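Local structure of luciferase-like monooxygenase (Streptomyces bottropensis, 4US5) at residues Gly172-Val175 with Ser176-Glu179; Tyr188-His192 with Phe193-Gln197; Thr199-Ala202 with Met203-Arg207. The protein probably acts as a monooxygenase of the bacterial luciferase-like family, using molecular oxygen to oxidise a substrate. All coordinates share one frame; numbering follows the deposited sequence.

Contact 1 (Gly172-Val175 with Ser176-Glu179); sequences GASV and SSAE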
loop_
_atom_site.group_PDB
_atom_site.type_symbol
_atom_site.label_atom_id
_atom_site.label_comp_id
_atom_site.label_asym_id
_atom_site.label_seq_id
_atom_site.Cartn_x
_atom_site.Cartn_y
_atom_site.Cartn_z
ATOM N N GLY B 172 -12.998 -9.699 15.233
ATOM C CA GLY B 172 -12.704 -10.817 16.167
ATOM C C GLY B 172 -13.447 -12.088 15.852
ATOM O O GLY B 172 -14.415 -12.106 15.044
ATOM N N ALA B 173 -13.034 -13.160 16.520
ATOM C CA ALA B 173 -13.671 -14.451 16.399
ATOM C C ALA B 173 -13.638 -15.159 17.761
ATOM O O ALA B 173 -13.416 -16.364 17.831
ATOM C CB ALA B 173 -12.948 -15.268 15.376
ATOM N N SER B 174 -13.885 -14.380 18.801
ATOM C CA SER B 174 -13.802 -14.838 20.190
ATOM C C SER B 174 -14.608 -13.919 21.082
ATOM O O SER B 174 -14.788 -12.740 20.789
ATOM C CB SER B 174 -12.351 -14.874 20.665
ATOM O OG SER B 174 -11.799 -13.574 20.830
ATOM N N VAL B 175 -15.073 -14.460 22.209
ATOM C CA VAL B 175 -15.757 -13.636 23.208
ATOM C C VAL B 175 -14.813 -12.594 23.790
ATOM O O VAL B 175 -15.199 -11.445 24.015
ATOM C CB VAL B 175 -16.369 -14.500 24.340
ATOM C CG1 VAL B 175 -17.034 -13.616 25.406
ATOM C CG2 VAL B 175 -17.391 -15.444 23.768
ATOM N N SER B 176 -13.554 -12.967 23.962
ATOM C CA SER B 176 -12.556 -12.048 24.470
ATOM C C SER B 176 -12.399 -10.794 23.587
ATOM O O SER B 176 -12.297 -9.667 24.083
ATOM C CB SER B 176 -11.240 -12.844 24.620
ATOM O OG SER B 176 -10.151 -12.348 23.888
ATOM N N SER B 177 -12.424 -10.975 22.271
ATOM C CA SER B 177 -12.287 -9.817 21.368
ATOM C C SER B 177 -13.472 -8.895 21.492
ATOM O O SER B 177 -13.346 -7.686 21.379
ATOM C CB SER B 177 -12.102 -10.308 19.889
ATOM O OG SER B 177 -13.223 -11.053 19.455
ATOM N N ALA B 178 -14.648 -9.481 21.678
ATOM C CA ALA B 178 -15.857 -8.730 21.799
ATOM C C ALA B 178 -15.816 -7.863 23.097
ATOM O O ALA B 178 -16.291 -6.741 23.100
ATOM C CB ALA B 178 -17.060 -9.671 21.811
ATOM N N GLU B 179 -15.259 -8.432 24.174
ATOM C CA GLU B 179 -15.031 -7.688 25.438
ATOM C C GLU B 179 -14.098 -6.527 25.226
ATOM O O GLU B 179 -14.324 -5.433 25.720
ATOM C CB GLU B 179 -14.455 -8.624 26.520
ATOM C CG GLU B 179 -15.495 -9.573 27.094
ATOM C CD GLU B 179 -14.908 -10.746 27.894
ATOM O OE1 GLU B 179 -13.665 -10.896 27.983
ATOM O OE2 GLU B 179 -15.719 -11.541 28.430
#

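Contact 2 (Tyr188-His192 with Phe193-Gln197); sequences YAYAH and FITPQ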
loop_
_atom_site.group_PDB
_atom_site.type_symbol
_atom_site.label_atom_id
_atom_site.label_comp_id
_atom_site.label_asym_id
_atom_site.label_seq_id
_atom_site.Cartn_x
_atom_site.Cartn_y
_atom_site.Cartn_z
ATOM N N TYR B 188 -17.259 -3.269 15.789
ATOM C CA TYR B 188 -16.828 -4.618 15.947
ATOM C C TYR B 188 -17.425 -5.502 14.880
ATOM O O TYR B 188 -18.609 -5.447 14.648
ATOM C CB TYR B 188 -17.268 -5.130 17.323
ATOM C CG TYR B 188 -16.855 -6.532 17.647
ATOM C CD1 TYR B 188 -15.541 -6.890 17.695
ATOM C CD2 TYR B 188 -17.813 -7.505 17.982
ATOM C CE1 TYR B 188 -15.155 -8.182 18.053
ATOM C CE2 TYR B 188 -17.447 -8.808 18.305
ATOM C CZ TYR B 188 -16.122 -9.138 18.359
ATOM O OH TYR B 188 -15.735 -10.402 18.717
ATOM N N ALA B 189 -16.584 -6.327 14.255
ATOM C CA ALA B 189 -17.053 -7.292 13.281
ATOM C C ALA B 189 -16.679 -8.686 13.746
ATOM O O ALA B 189 -15.502 -9.008 13.909
ATOM C CB ALA B 189 -16.445 -7.000 11.932
ATOM N N TYR B 190 -17.689 -9.515 13.981
ATOM C CA TYR B 190 -17.481 -10.890 14.448
ATOM C C TYR B 190 -17.519 -11.892 13.324
ATOM O O TYR B 190 -18.509 -11.982 12.580
ATOM C CB TYR B 190 -18.543 -11.304 15.485
ATOM C CG TYR B 190 -18.259 -12.646 16.130
ATOM C CD1 TYR B 190 -17.429 -12.745 17.215
ATOM C CD2 TYR B 190 -18.831 -13.813 15.638
ATOM C CE1 TYR B 190 -17.169 -13.984 17.813
ATOM C CE2 TYR B 190 -18.577 -15.048 16.217
ATOM C CZ TYR B 190 -17.715 -15.121 17.306
ATOM O OH TYR B 190 -17.454 -16.342 17.886
ATOM N N ALA B 191 -16.489 -12.719 13.255
ATOM C CA ALA B 191 -16.411 -13.788 12.251
ATOM C C ALA B 191 -17.164 -15.058 12.645
ATOM O O ALA B 191 -16.568 -16.040 13.099
ATOM C CB ALA B 191 -14.942 -14.113 11.922
ATOM N N HIS B 192 -18.448 -15.073 12.337
ATOM C CA HIS B 192 -19.289 -16.215 12.612
ATOM C C HIS B 192 -18.770 -17.469 11.910
ATOM O O HIS B 192 -18.807 -18.584 12.480
ATOM C CB HIS B 192 -20.706 -15.926 12.188
ATOM C CG HIS B 192 -21.553 -17.137 12.130
ATOM N ND1 HIS B 192 -22.043 -17.759 13.257
ATOM C CD2 HIS B 192 -21.855 -17.948 11.090
ATOM C CE1 HIS B 192 -22.685 -18.857 12.899
ATOM N NE2 HIS B 192 -22.637 -18.958 11.582
ATOM N N PHE B 193 -18.252 -17.288 10.699
ATOM C CA PHE B 193 -17.825 -18.408 9.897
ATOM C C PHE B 193 -16.560 -19.044 10.447
ATOM O O PHE B 193 -16.199 -20.147 10.053
ATOM C CB PHE B 193 -17.617 -17.987 8.428
ATOM C CG PHE B 193 -16.471 -17.027 8.209
ATOM C CD1 PHE B 193 -16.629 -15.672 8.425
ATOM C CD2 PHE B 193 -15.251 -17.472 7.721
ATOM C CE1 PHE B 193 -15.597 -14.793 8.204
ATOM C CE2 PHE B 193 -14.213 -16.597 7.508
ATOM C CZ PHE B 193 -14.388 -15.247 7.731
ATOM N N ILE B 194 -15.870 -18.329 11.323
ATOM C CA ILE B 194 -14.645 -18.847 11.966
ATOM C C ILE B 194 -14.978 -19.529 13.299
ATOM O O ILE B 194 -14.523 -20.647 13.561
ATOM C CB ILE B 194 -13.629 -17.729 12.220
ATOM C CG1 ILE B 194 -13.209 -17.120 10.873
ATOM C CG2 ILE B 194 -12.407 -18.254 13.024
ATOM C CD1 ILE B 194 -12.069 -16.128 10.941
ATOM N N THR B 195 -15.783 -18.873 14.126
ATOM C CA THR B 195 -16.124 -19.375 15.454
ATOM C C THR B 195 -17.644 -19.359 15.694
ATOM O O THR B 195 -18.158 -18.564 16.486
ATOM C CB THR B 195 -15.360 -18.555 16.506
ATOM O OG1 THR B 195 -13.979 -18.521 16.148
ATOM C CG2 THR B 195 -15.474 -19.162 17.917
ATOM N N PRO B 196 -18.371 -20.229 14.995
ATOM C CA PRO B 196 -19.820 -20.219 15.063
ATOM C C PRO B 196 -20.346 -20.724 16.417
ATOM O O PRO B 196 -21.488 -20.452 16.750
ATOM C CB PRO B 196 -20.240 -21.175 13.947
ATOM C CG PRO B 196 -19.053 -22.052 13.744
ATOM C CD PRO B 196 -17.866 -21.187 14.018
ATOM N N GLN B 197 -19.505 -21.391 17.199
ATOM C CA GLN B 197 -19.948 -21.841 18.536
ATOM C C GLN B 197 -20.221 -20.682 19.508
ATOM O O GLN B 197 -20.988 -20.848 20.432
ATOM C CB GLN B 197 -18.942 -22.840 19.141
ATOM C CG GLN B 197 -17.570 -22.258 19.427
ATOM C CD GLN B 197 -16.570 -22.516 18.304
ATOM O OE1 GLN B 197 -16.895 -22.418 17.086
ATOM N NE2 GLN B 197 -15.344 -22.845 18.697
#

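Contact 3 (Thr199-Ala202 with Met203-Arg207); sequences TREA and MDTYR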
loop_
_atom_site.group_PDB
_atom_site.type_symbol
_atom_site.label_atom_id
_atom_site.label_comp_id
_atom_site.label_asym_id
_atom_site.label_seq_id
_atom_site.Cartn_x
_atom_site.Cartn_y
_atom_site.Cartn_z
ATOM N N THR B 199 -20.960 -17.192 18.469
ATOM C CA THR B 199 -21.495 -16.001 17.831
ATOM C C THR B 199 -22.506 -15.261 18.696
ATOM O O THR B 199 -22.382 -14.061 18.932
ATOM C CB THR B 199 -22.155 -16.370 16.484
ATOM O OG1 THR B 199 -21.194 -17.073 15.674
ATOM C CG2 THR B 199 -22.628 -15.112 15.753
ATOM N N ARG B 200 -23.528 -15.969 19.162
ATOM C CA ARG B 200 -24.551 -15.333 19.972
ATOM C C ARG B 200 -23.970 -14.705 21.235
ATOM O O ARG B 200 -24.236 -13.528 21.538
ATOM C CB ARG B 200 -25.664 -16.336 20.307
ATOM C CG ARG B 200 -26.760 -15.737 21.182
ATOM C CD ARG B 200 -27.808 -16.770 21.474
ATOM N NE ARG B 200 -28.673 -17.076 20.324
ATOM C CZ ARG B 200 -29.716 -16.356 19.943
ATOM N NH1 ARG B 200 -30.027 -15.230 20.551
ATOM N NH2 ARG B 200 -30.458 -16.754 18.942
ATOM N N GLU B 201 -23.148 -15.439 21.947
ATOM C CA GLU B 201 -22.553 -14.926 23.189
ATOM C C GLU B 201 -21.669 -13.719 22.936
ATOM O O GLU B 201 -21.720 -12.723 23.681
ATOM C CB GLU B 201 -21.752 -16.017 23.931
ATOM C CG GLU B 201 -21.107 -15.537 25.221
ATOM C CD GLU B 201 -20.244 -16.572 25.932
ATOM O OE1 GLU B 201 -20.213 -17.750 25.524
ATOM O OE2 GLU B 201 -19.595 -16.198 26.923
ATOM N N ALA B 202 -20.830 -13.804 21.905
ATOM C CA ALA B 202 -19.918 -12.722 21.574
ATOM C C ALA B 202 -20.650 -11.436 21.243
ATOM O O ALA B 202 -20.299 -10.390 21.763
ATOM C CB ALA B 202 -18.987 -13.125 20.428
HETATM N N MSE B 203 -21.676 -11.515 20.412
HETATM C CA MSE B 203 -22.409 -10.351 20.001
HETATM C C MSE B 203 -23.229 -9.796 21.173
HETATM O O MSE B 203 -23.366 -8.587 21.324
HETATM C CB MSE B 203 -23.246 -10.643 18.773
HETATM C CG MSE B 203 -22.344 -11.034 17.570
HETATM SE SE MSE B 203 -21.485 -9.415 16.823
HETATM C CE MSE B 203 -22.894 -8.933 15.544
ATOM N N ASP B 204 -23.768 -10.683 22.007
ATOM C CA ASP B 204 -24.458 -10.237 23.262
ATOM C C ASP B 204 -23.491 -9.487 24.169
ATOM O O ASP B 204 -23.818 -8.409 24.661
ATOM C CB ASP B 204 -25.033 -11.442 24.014
ATOM C CG ASP B 204 -26.326 -11.966 23.393
ATOM O OD1 ASP B 204 -26.891 -11.281 22.530
ATOM O OD2 ASP B 204 -26.768 -13.082 23.775
ATOM N N THR B 205 -22.313 -10.065 24.378
ATOM C CA THR B 205 -21.270 -9.495 25.233
ATOM C C THR B 205 -20.795 -8.141 24.754
ATOM O O THR B 205 -20.655 -7.185 25.549
ATOM C CB THR B 205 -20.074 -10.449 25.337
ATOM O OG1 THR B 205 -20.506 -11.647 25.987
ATOM C CG2 THR B 205 -18.934 -9.852 26.145
ATOM N N TYR B 206 -20.573 -8.022 23.445
ATOM C CA TYR B 206 -20.191 -6.749 22.852
ATOM C C TYR B 206 -21.182 -5.641 23.201
ATOM O O TYR B 206 -20.789 -4.548 23.641
ATOM C CB TYR B 206 -20.097 -6.868 21.307
ATOM C CG TYR B 206 -19.861 -5.567 20.622
ATOM C CD1 TYR B 206 -18.710 -4.823 20.882
ATOM C CD2 TYR B 206 -20.727 -5.091 19.668
ATOM C CE1 TYR B 206 -18.473 -3.613 20.235
ATOM C CE2 TYR B 206 -20.494 -3.892 19.021
ATOM C CZ TYR B 206 -19.369 -3.160 19.299
ATOM O OH TYR B 206 -19.154 -1.965 18.638
ATOM N N ARG B 207 -22.453 -5.916 22.990
ATOM C CA ARG B 207 -23.507 -4.957 23.248
ATOM C C ARG B 207 -23.666 -4.660 24.730
ATOM O O ARG B 207 -23.771 -3.499 25.108
ATOM C CB ARG B 207 -24.830 -5.416 22.650
ATOM C CG ARG B 207 -24.853 -5.255 21.130
ATOM C CD ARG B 207 -26.119 -5.781 20.522
ATOM N NE ARG B 207 -26.199 -7.221 20.694
ATOM C CZ ARG B 207 -27.276 -7.936 20.451
ATOM N NH1 ARG B 207 -28.381 -7.343 19.992
ATOM N NH2 ARG B 207 -27.247 -9.252 20.647
HETATM O O HOH W 1 -19.634 -13.602 27.795
#

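Contact 1 (Gly172-Val175 with Ser176-Glu179)
Ser174 and Ser177 meet in an N-cap at the start of helix 175-184, where the chain leaves the C-terminal end of strand 167-172 and turns into the helix. The defining bond runs from the backbone N of Ser177 to Ser174 OG, 3.0 Å long with an N-H...O angle of 151°. Ser174 OG can receive it because chi1 is 70°, which sets the hydroxyl between its own backbone N and carbonyl carbon and directs it at the first turn. A second bond has the same donor and acceptor residues with backbone and hydroxyl exchanged: Ser177 OG donates to Ser174 O at 2.7 Å, with the donor tilted 24° out of the carbonyl plane. This hydroxyl bond is the short one; the bonds from Ser177 N and Ala178 N to the same oxygen are weak. Beside this pair, Gly172 lies close enough for its CA to approach Ser177 OG at 3.3 Å, a close fit at a residue with no side chain. One step on, regular helical bonding is established by Glu179 N to Val175 O at 3.0 Å. The side chains of Val175 and Glu179 cross obliquely, and Glu179 OE2 ends 3.9 Å from Val175 CG1, a loose van der Waals contact. Ser177 OG has another partner in Tyr188 OH of strand 188-191, which ties the cap to the sheet. Val175 touches Glu201 and Thr205 of helix 199-209, while Ala173 O accepts a hydrogen bond from Thr195 OG1 in the loop following strand 188-191.

Contact 2 (Tyr188-His192 with Phe193-Gln197)
Tyr190 and Ala191, at the C-terminal end of strand 188-191, are bonded to Ile194 and Thr195 in a tight beta-to-alpha loop, located at the barrel end that carries the active site in TIM-barrel enzymes. Ala191 is the centre of an inverse gamma turn, marked by a weak bond from His192 N to Tyr190 O. Its own carbonyl is gripped twice: Ile194 N reaches Ala191 O at 3.0 Å from well above the carbonyl plane, and Thr195 N reaches Ala191 O at 3.1 Å with an N-H...O angle of 168°. The phenol makes the third link, Tyr190 OH donating to Thr195 O at 2.7 Å, in the carbonyl plane and on a lone pair. A chi1 of -172° extends the ring of Tyr190 away from its backbone N, so that it spans the turn and presents its edge to that oxygen, crossing the Thr195 side chain at about a right angle. On the other flank Ala191 CB packs against Phe193 CE1 (3.8 Å) and Ile194 CG1 (3.6 Å). Ile194 CG1 also lies over one face of the Phe193 ring, offset toward its rim, which makes the three a compact cluster. Farther round, the imidazole of His192 crosses the pyrrolidine of Pro196, with His192 CE1 3.5 Å from Pro196 CB. Both ring nitrogens have hydrogen-bond partners beyond the turn, ND1 with Thr199 OG1 and NE2 with Pro284 O, which fix its rotation. Strand 221-229 borders Phe193 and His192, and helix 199-209 packs on Tyr190 through Thr199, Ala202 and Met203.

Contact 3 (Thr199-Ala202 with Met203-Arg207)
Four consecutive backbone bonds, Met203 N to Thr199 O through Tyr206 N to Ala202 O, step four residues at a time with N-H...O angles of 161° to 167°, the signature of a regular alpha-helix. Onto this ladder the side chain of Thr205 adds a bond: OG1 donates to Glu201 O at 2.8 Å. That hydroxyl stands above the carbonyl plane, while Thr205 N reaches the same oxygen from the opposite face, so Glu201 O is held by two donors. Thr205 chi1 of -64° turns OG1 back along the helix to make this possible. Glu201 and Thr205 run side by side, and a water bridges them, donating to Glu201 OE2 at 2.7 Å and to Thr205 OG1 at 2.8 Å. Arg200 and Asp204 also lie side by side, but the contact is between aliphatic and carboxylate atoms, Arg200 CG to Asp204 OD2 at 3.7 Å. Their charges are engaged elsewhere. Asp204 OD1 forms a salt bridge with Arg207 NH2 at 2.8 Å, and Arg200 pairs with Glu282. Arg207 NE further donates to Met203 O at 3.2 Å, with that oxygen in the guanidinium plane; the salt bridge and the NE bond steady the group, and NH2 also reaches Ala304 O. Residue 203 is selenomethionine; its CG lies 3.3 Å from Thr199 O before the chain bends away. Tyr206 OH is hydrogen-bonded to Leu186 O and Arg220 N. Toward strand 221-229, Thr199 packs on Leu223 and both Met203 and Tyr206 on Pro221, while Thr205 touches Glu179 of helix 175-184.

In the fold
Contacts 1, 2 and 3 follow one another along the chain, through strand 167-172, helix 175-184, strand 188-191 and helix 199-209, two successive strand-helix units of the TIM-barrel-like fold. Their centres lie about 9 Å (1 and 2), 8 Å (1 and 3) and 10 Å (2 and 3) apart, on one side of the chain's centre. Contacts 1 and 2 join through one hydroxyl bond from helix 175-184 to strand 188-191 and one between the loops that follow the two strands. Ala178 CB lies 3.3 Å from Ala202 O, and Tyr188 CB 3.5 Å from Tyr206 CZ. Helices 175-184 and 199-209 thus pack on each other and, through Tyr188 and Tyr206, on the strand between them in sequence.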